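Oxidored_FMN domain-containing protein (PDB 6L6J) is a flavin- and iron-sulfur-dependent amine oxidase that acts on 6-hydroxypseudooxynicotine, an intermediate of nicotine breakdown. Local coordinates at residues A[25-30]-A[255-260]; A[389-394]-A[474-479]. All blocks are in the same frame, centred on the assembly; numbering follows the deposited sequence.

Contact 1: residues A[25-30]-A[255-260]; sequences YVVPHA and LWDVNV. With FMN (flavin mononucleotide), chain B.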
loop_
_atom_site.group_PDB
_atom_site.type_symbol
_atom_site.label_atom_id
_atom_site.label_comp_id
_atom_site.label_asym_id
_atom_site.label_seq_id
_atom_site.Cartn_x
_atom_site.Cartn_y
_atom_site.Cartn_z
ATOM N N TYR A 25 2.001 3.067 17.419
ATOM C CA TYR A 25 1.208 1.821 17.472
ATOM C C TYR A 25 1.048 1.284 16.058
ATOM O O TYR A 25 0.540 2.002 15.236
ATOM C CB TYR A 25 -0.141 2.122 18.119
ATOM C CG TYR A 25 -1.015 0.933 18.417
ATOM C CD1 TYR A 25 -1.665 0.242 17.415
ATOM C CD2 TYR A 25 -1.249 0.547 19.717
ATOM C CE1 TYR A 25 -2.515 -0.816 17.692
ATOM C CE2 TYR A 25 -2.094 -0.503 20.018
ATOM C CZ TYR A 25 -2.745 -1.177 19.007
ATOM O OH TYR A 25 -3.593 -2.187 19.336
ATOM N N VAL A 26 1.454 0.048 15.805
ATOM C CA VAL A 26 1.351 -0.551 14.445
ATOM C C VAL A 26 0.062 -1.362 14.403
ATOM O O VAL A 26 -0.019 -2.401 15.101
ATOM C CB VAL A 26 2.581 -1.396 14.074
ATOM C CG1 VAL A 26 2.409 -2.030 12.696
ATOM C CG2 VAL A 26 3.856 -0.571 14.147
ATOM N N VAL A 27 -0.896 -0.887 13.614
ATOM C CA VAL A 27 -2.264 -1.469 13.523
ATOM C C VAL A 27 -2.178 -2.730 12.673
ATOM O O VAL A 27 -1.230 -2.900 11.911
ATOM C CB VAL A 27 -3.277 -0.454 12.971
ATOM C CG1 VAL A 27 -3.651 0.560 14.034
ATOM C CG2 VAL A 27 -2.772 0.253 11.712
ATOM N N PRO A 28 -3.134 -3.672 12.818
ATOM C CA PRO A 28 -3.111 -4.913 12.055
ATOM C C PRO A 28 -3.059 -4.583 10.560
ATOM O O PRO A 28 -3.874 -3.807 10.107
ATOM C CB PRO A 28 -4.430 -5.640 12.378
ATOM C CG PRO A 28 -5.009 -4.926 13.572
ATOM C CD PRO A 28 -4.301 -3.583 13.712
ATOM N N HIS A 29 -2.091 -5.149 9.853
ATOM C CA HIS A 29 -1.980 -5.040 8.383
ATOM C C HIS A 29 -1.323 -6.313 7.845
ATOM O O HIS A 29 -0.200 -6.674 8.356
ATOM C CB HIS A 29 -1.268 -3.738 7.991
ATOM C CG HIS A 29 0.212 -3.853 7.894
ATOM N ND1 HIS A 29 0.812 -4.558 6.879
ATOM C CD2 HIS A 29 1.201 -3.338 8.655
ATOM C CE1 HIS A 29 2.120 -4.497 7.026
ATOM N NE2 HIS A 29 2.392 -3.728 8.099
ATOM N N ALA A 30 -2.012 -6.979 6.905
ATOM C CA ALA A 30 -1.598 -8.250 6.271
ATOM C C ALA A 30 -0.273 -8.041 5.557
ATOM O O ALA A 30 -0.057 -6.951 5.014
ATOM C CB ALA A 30 -2.644 -8.743 5.307
ATOM N N LEU A 255 -9.183 -1.020 24.822
ATOM C CA LEU A 255 -8.716 -0.185 23.684
ATOM C C LEU A 255 -9.802 -0.177 22.609
ATOM O O LEU A 255 -10.332 -1.273 22.294
ATOM C CB LEU A 255 -7.404 -0.773 23.145
ATOM C CG LEU A 255 -6.778 -0.124 21.897
ATOM C CD1 LEU A 255 -5.991 1.129 22.237
ATOM C CD2 LEU A 255 -5.833 -1.099 21.205
ATOM N N TRP A 256 -10.131 1.008 22.097
ATOM C CA TRP A 256 -10.892 1.208 20.839
ATOM C C TRP A 256 -9.900 1.466 19.704
ATOM O O TRP A 256 -9.216 2.512 19.754
ATOM C CB TRP A 256 -11.880 2.360 20.983
ATOM C CG TRP A 256 -13.071 2.006 21.809
ATOM C CD1 TRP A 256 -13.265 2.259 23.135
ATOM C CD2 TRP A 256 -14.250 1.324 21.352
ATOM N NE1 TRP A 256 -14.483 1.780 23.529
ATOM C CE2 TRP A 256 -15.104 1.192 22.464
ATOM C CE3 TRP A 256 -14.672 0.831 20.113
ATOM C CZ2 TRP A 256 -16.346 0.573 22.378
ATOM C CZ3 TRP A 256 -15.908 0.223 20.030
ATOM C CH2 TRP A 256 -16.732 0.100 21.149
ATOM N N ASP A 257 -9.828 0.558 18.728
ATOM C CA ASP A 257 -9.093 0.770 17.446
ATOM C C ASP A 257 -10.109 1.139 16.351
ATOM O O ASP A 257 -10.912 0.241 15.969
ATOM C CB ASP A 257 -8.253 -0.457 17.064
ATOM C CG ASP A 257 -7.344 -0.200 15.872
ATOM O OD1 ASP A 257 -7.620 0.753 15.096
ATOM O OD2 ASP A 257 -6.358 -0.930 15.738
ATOM N N VAL A 258 -10.107 2.395 15.873
ATOM C CA VAL A 258 -11.252 2.937 15.071
ATOM C C VAL A 258 -10.772 3.513 13.732
ATOM O O VAL A 258 -9.789 4.302 13.692
ATOM C CB VAL A 258 -12.134 3.939 15.852
ATOM C CG1 VAL A 258 -12.922 3.249 16.960
ATOM C CG2 VAL A 258 -11.350 5.134 16.378
ATOM N N ASN A 259 -11.513 3.150 12.681
ATOM C CA ASN A 259 -11.225 3.505 11.268
ATOM C C ASN A 259 -12.544 3.548 10.477
ATOM O O ASN A 259 -13.616 3.435 11.103
ATOM C CB ASN A 259 -10.182 2.541 10.689
ATOM C CG ASN A 259 -10.711 1.135 10.484
ATOM O OD1 ASN A 259 -11.846 0.824 10.866
ATOM N ND2 ASN A 259 -9.884 0.277 9.896
ATOM N N VAL A 260 -12.468 3.681 9.147
ATOM C CA VAL A 260 -13.665 3.781 8.252
ATOM C C VAL A 260 -13.803 2.478 7.447
ATOM O O VAL A 260 -12.779 1.940 6.952
ATOM C CB VAL A 260 -13.581 5.020 7.346
ATOM C CG1 VAL A 260 -13.510 6.292 8.174
ATOM C CG2 VAL A 260 -12.409 4.951 6.375
HETATM N N1 FMN B . -6.478 -3.721 8.415
HETATM C C2 FMN B . -6.976 -4.789 9.118
HETATM O O2 FMN B . -7.810 -4.554 9.997
HETATM N N3 FMN B . -6.598 -6.062 8.944
HETATM C C4 FMN B . -5.671 -6.385 8.027
HETATM O O4 FMN B . -5.329 -7.555 7.866
HETATM C C4A FMN B . -5.089 -5.299 7.191
HETATM N N5 FMN B . -4.154 -5.557 6.244
HETATM C C5A FMN B . -3.600 -4.527 5.566
HETATM C C6 FMN B . -2.586 -4.778 4.646
HETATM C C7 FMN B . -2.012 -3.718 3.973
HETATM C C7M FMN B . -0.981 -4.010 2.952
HETATM C C8 FMN B . -2.431 -2.337 4.238
HETATM C C8M FMN B . -1.847 -1.174 3.490
HETATM C C9 FMN B . -3.425 -2.070 5.142
HETATM C C9A FMN B . -4.030 -3.108 5.837
HETATM N N10 FMN B . -5.015 -2.853 6.801
HETATM C C10 FMN B . -5.546 -3.923 7.476
HETATM C "C1'" FMN B . -5.490 -1.470 7.125
HETATM C "C2'" FMN B . -4.524 -0.781 8.071
HETATM O "O2'" FMN B . -4.594 -1.472 9.306
HETATM C "C3'" FMN B . -4.862 0.661 8.304
HETATM O "O3'" FMN B . -6.123 0.736 8.971
HETATM C "C4'" FMN B . -4.912 1.509 7.034
HETATM O "O4'" FMN B . -3.790 1.190 6.177
HETATM C "C5'" FMN B . -4.952 2.995 7.362
HETATM O "O5'" FMN B . -3.763 3.327 8.058
HETATM P P FMN B . -2.480 3.914 7.262
HETATM O O1P FMN B . -2.926 5.236 6.677
HETATM O O2P FMN B . -1.459 4.026 8.350
HETATM O O3P FMN B . -2.144 2.869 6.215
#
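Val27 and Asp257 meet inside the barrel, where CG1 of Val27 lies 3.5 Å from OD2 of Asp257. CG of Asp257 is anti to its backbone N (chi1 -172°), which carries the carboxylate across to Val27 and Pro28. OD2 also faces CD of Pro28, tip to tip. Both carboxylate oxygens have polar partners: OD1 forms a salt bridge with Arg224, an FMN-binding residue, and OD2 is hydrogen-bonded to the hydroxyl of Tyr168. That same hydroxyl bonds OH of Tyr25. Tyr25 and Leu255 reach toward each other tip to tip, with CZ of Tyr25 3.8 Å from CD2 of Leu255.

Residues Val27 to Ala30 line one side of the flavin site. O2' of FMN donates a hydrogen bond of 2.6 Å to Pro28 O, and CG2 of Val27 packs on the same hydroxyl at 3.5 Å. CB of His29 lies 3.5 Å from C5A of FMN. His29 CG sits between its backbone N and carbonyl carbon (chi1 89°), and ND1 donates to Ala30 O at 3.2 Å from above the carbonyl plane. An alanine in place of His29 would probably leave Ala30 O without this donor and open a gap beside the dimethylbenzene ring of the flavin near C6.

The contact spans the interior of a TIM barrel. Strands 24-26 and 255-261 are not neighbours in it: 24-26 lies between 55-62 and 316-319, and 255-261 lies between 220-229 and 293-296. Val294 of strand 293-296 touches both Tyr25 and Asp257.

Contact 2: residues A[389-394]-A[474-479]; sequences ASILVI and ADHVIV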
loop_
_atom_site.group_PDB
_atom_site.type_symbol
_atom_site.label_atom_id
_atom_site.label_comp_id
_atom_site.label_asym_id
_atom_site.label_seq_id
_atom_site.Cartn_x
_atom_site.Cartn_y
_atom_site.Cartn_z
ATOM N N ALA A 389 36.796 1.933 -3.415
ATOM C CA ALA A 389 36.184 1.611 -4.727
ATOM C C ALA A 389 35.193 2.715 -5.116
ATOM O O ALA A 389 34.439 3.172 -4.230
ATOM C CB ALA A 389 35.501 0.265 -4.690
ATOM N N SER A 390 35.195 3.110 -6.394
ATOM C CA SER A 390 34.339 4.188 -6.945
ATOM C C SER A 390 33.299 3.588 -7.912
ATOM O O SER A 390 33.659 2.679 -8.705
ATOM C CB SER A 390 35.170 5.295 -7.574
ATOM O OG SER A 390 35.340 5.093 -8.967
ATOM N N ILE A 391 32.063 4.110 -7.844
ATOM C CA ILE A 391 30.908 3.721 -8.710
ATOM C C ILE A 391 30.329 4.970 -9.407
ATOM O O ILE A 391 30.002 5.957 -8.721
ATOM C CB ILE A 391 29.833 2.970 -7.884
ATOM C CG1 ILE A 391 30.382 1.688 -7.241
ATOM C CG2 ILE A 391 28.606 2.686 -8.742
ATOM C CD1 ILE A 391 30.817 1.842 -5.811
ATOM N N LEU A 392 30.180 4.920 -10.735
ATOM C CA LEU A 392 29.450 5.944 -11.527
ATOM C C LEU A 392 28.031 5.431 -11.798
ATOM O O LEU A 392 27.888 4.364 -12.430
ATOM C CB LEU A 392 30.192 6.228 -12.837
ATOM C CG LEU A 392 29.583 7.311 -13.737
ATOM C CD1 LEU A 392 29.288 8.590 -12.968
ATOM C CD2 LEU A 392 30.497 7.626 -14.916
ATOM N N VAL A 393 27.026 6.167 -11.322
ATOM C CA VAL A 393 25.587 5.886 -11.588
ATOM C C VAL A 393 25.109 6.872 -12.655
ATOM O O VAL A 393 25.181 8.097 -12.434
ATOM C CB VAL A 393 24.753 5.960 -10.296
ATOM C CG1 VAL A 393 23.267 5.834 -10.570
ATOM C CG2 VAL A 393 25.197 4.915 -9.282
ATOM N N ILE A 394 24.603 6.348 -13.760
ATOM C CA ILE A 394 24.135 7.159 -14.915
ATOM C C ILE A 394 22.604 7.120 -14.943
ATOM O O ILE A 394 22.039 6.100 -15.389
ATOM C CB ILE A 394 24.794 6.652 -16.211
ATOM C CG1 ILE A 394 26.237 6.216 -15.948
ATOM C CG2 ILE A 394 24.692 7.707 -17.297
ATOM C CD1 ILE A 394 27.061 5.987 -17.189
ATOM N N ALA A 474 35.707 4.759 -13.443
ATOM C CA ALA A 474 35.059 4.148 -12.255
ATOM C C ALA A 474 35.407 2.652 -12.208
ATOM O O ALA A 474 35.711 2.073 -13.282
ATOM C CB ALA A 474 33.561 4.349 -12.288
ATOM N N ASP A 475 35.359 2.052 -11.012
ATOM C CA ASP A 475 35.589 0.596 -10.800
ATOM C C ASP A 475 34.362 -0.187 -11.272
ATOM O O ASP A 475 34.506 -1.366 -11.625
ATOM C CB ASP A 475 35.901 0.291 -9.336
ATOM C CG ASP A 475 37.293 0.721 -8.928
ATOM O OD1 ASP A 475 38.242 0.182 -9.512
ATOM O OD2 ASP A 475 37.412 1.606 -8.051
ATOM N N HIS A 476 33.200 0.464 -11.281
ATOM C CA HIS A 476 31.890 -0.160 -11.596
ATOM C C HIS A 476 30.933 0.908 -12.120
ATOM O O HIS A 476 30.807 1.936 -11.453
ATOM C CB HIS A 476 31.344 -0.870 -10.345
ATOM C CG HIS A 476 30.076 -1.618 -10.590
ATOM N ND1 HIS A 476 29.999 -2.667 -11.470
ATOM C CD2 HIS A 476 28.827 -1.447 -10.109
ATOM C CE1 HIS A 476 28.763 -3.125 -11.505
ATOM N NE2 HIS A 476 28.025 -2.395 -10.678
ATOM N N VAL A 477 30.270 0.655 -13.250
ATOM C CA VAL A 477 29.242 1.575 -13.833
ATOM C C VAL A 477 27.872 0.923 -13.667
ATOM O O VAL A 477 27.717 -0.229 -14.136
ATOM C CB VAL A 477 29.489 1.884 -15.323
ATOM C CG1 VAL A 477 28.408 2.803 -15.882
ATOM C CG2 VAL A 477 30.880 2.461 -15.561
ATOM N N ILE A 478 26.914 1.643 -13.073
ATOM C CA ILE A 478 25.474 1.251 -13.078
ATOM C C ILE A 478 24.759 2.171 -14.071
ATOM O O ILE A 478 24.892 3.400 -13.906
ATOM C CB ILE A 478 24.885 1.325 -11.657
ATOM C CG1 ILE A 478 25.518 0.275 -10.737
ATOM C CG2 ILE A 478 23.375 1.194 -11.699
ATOM C CD1 ILE A 478 25.272 0.495 -9.275
ATOM N N VAL A 479 24.085 1.611 -15.082
ATOM C CA VAL A 479 23.300 2.389 -16.082
ATOM C C VAL A 479 21.837 2.318 -15.645
ATOM O O VAL A 479 21.313 1.183 -15.575
ATOM C CB VAL A 479 23.470 1.894 -17.537
ATOM C CG1 VAL A 479 22.764 2.814 -18.512
ATOM C CG2 VAL A 479 24.928 1.734 -17.954
#
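Leu392 and Ile478 join two parallel strands through the backbone: Ile478 N donates to Leu392 O at 3.0 Å. Leu392 N bonds His476 O at 3.1 Å, and Ile394 N bonds Ile478 O at 3.0 Å. At the start of the pair, Asp475 N donates to Ser390 O at 2.9 Å. The carboxylate of Asp475 turns back, its CG anti to the carbonyl carbon (chi1 -74°). OD2 then accepts a hydrogen bond from Ser390 N through its anti lone pair, at 3.2 Å with a nearly straight N-H...O angle of 169°.

Apolar side chains pack on both faces. On one, CD1 of Ile394 crosses to CG1 of Val477 at 3.7 Å. CB of Ala474, a loop residue, meets CB of Leu392. On the other face, CG2 of Ile391 lies 4.0 Å from CD1 of Ile478. Beside it, CB of His476 touches CG1 of Ile391.

In the next shell, Val469 of helix 466-472 covers Ile394 and Val477, and Leu629 of helix 624-632 also packs on Val477. The His476 ring is hydrogen-bonded at ND1 to Ser640 and at NE2 to Glu642, and stacks with Tyr667. Strand 413-417 bonds the other edge of 390-394.

Strand 390-394 is the middle of a five-stranded parallel Rossmann-type sheet, and Ile394 touches the bound ADP just before the glycine-rich turn. Backbone bonds set the register and hydrocarbon fills most of both faces, with the His476 ring a polar group on one. The Asp475 carboxylate adds a charge at the start of the pair that would probably strengthen the bond to Ser390 N.

Contact 1 and contact 2 belong to different domains and share no sheet. Their centres are 44 Å apart, on opposite sides of the chain's centre, and their nearest atoms are about 29 Å apart. They come in series: contact 1 closes within the N-terminal TIM barrel before contact 2 opens in the ADP-binding Rossmann-like sheet. Contact 1 reaches across the closed barrel between strands 24-26 and 255-261, whereas contact 2 pairs adjacent strands of an open sheet. The iron-sulfur ligands, Cys344 to Cys362, lie between them in sequence. The chain thus keeps its flavin and nucleotide sites in separate folds, each with a parallel sheet at its core.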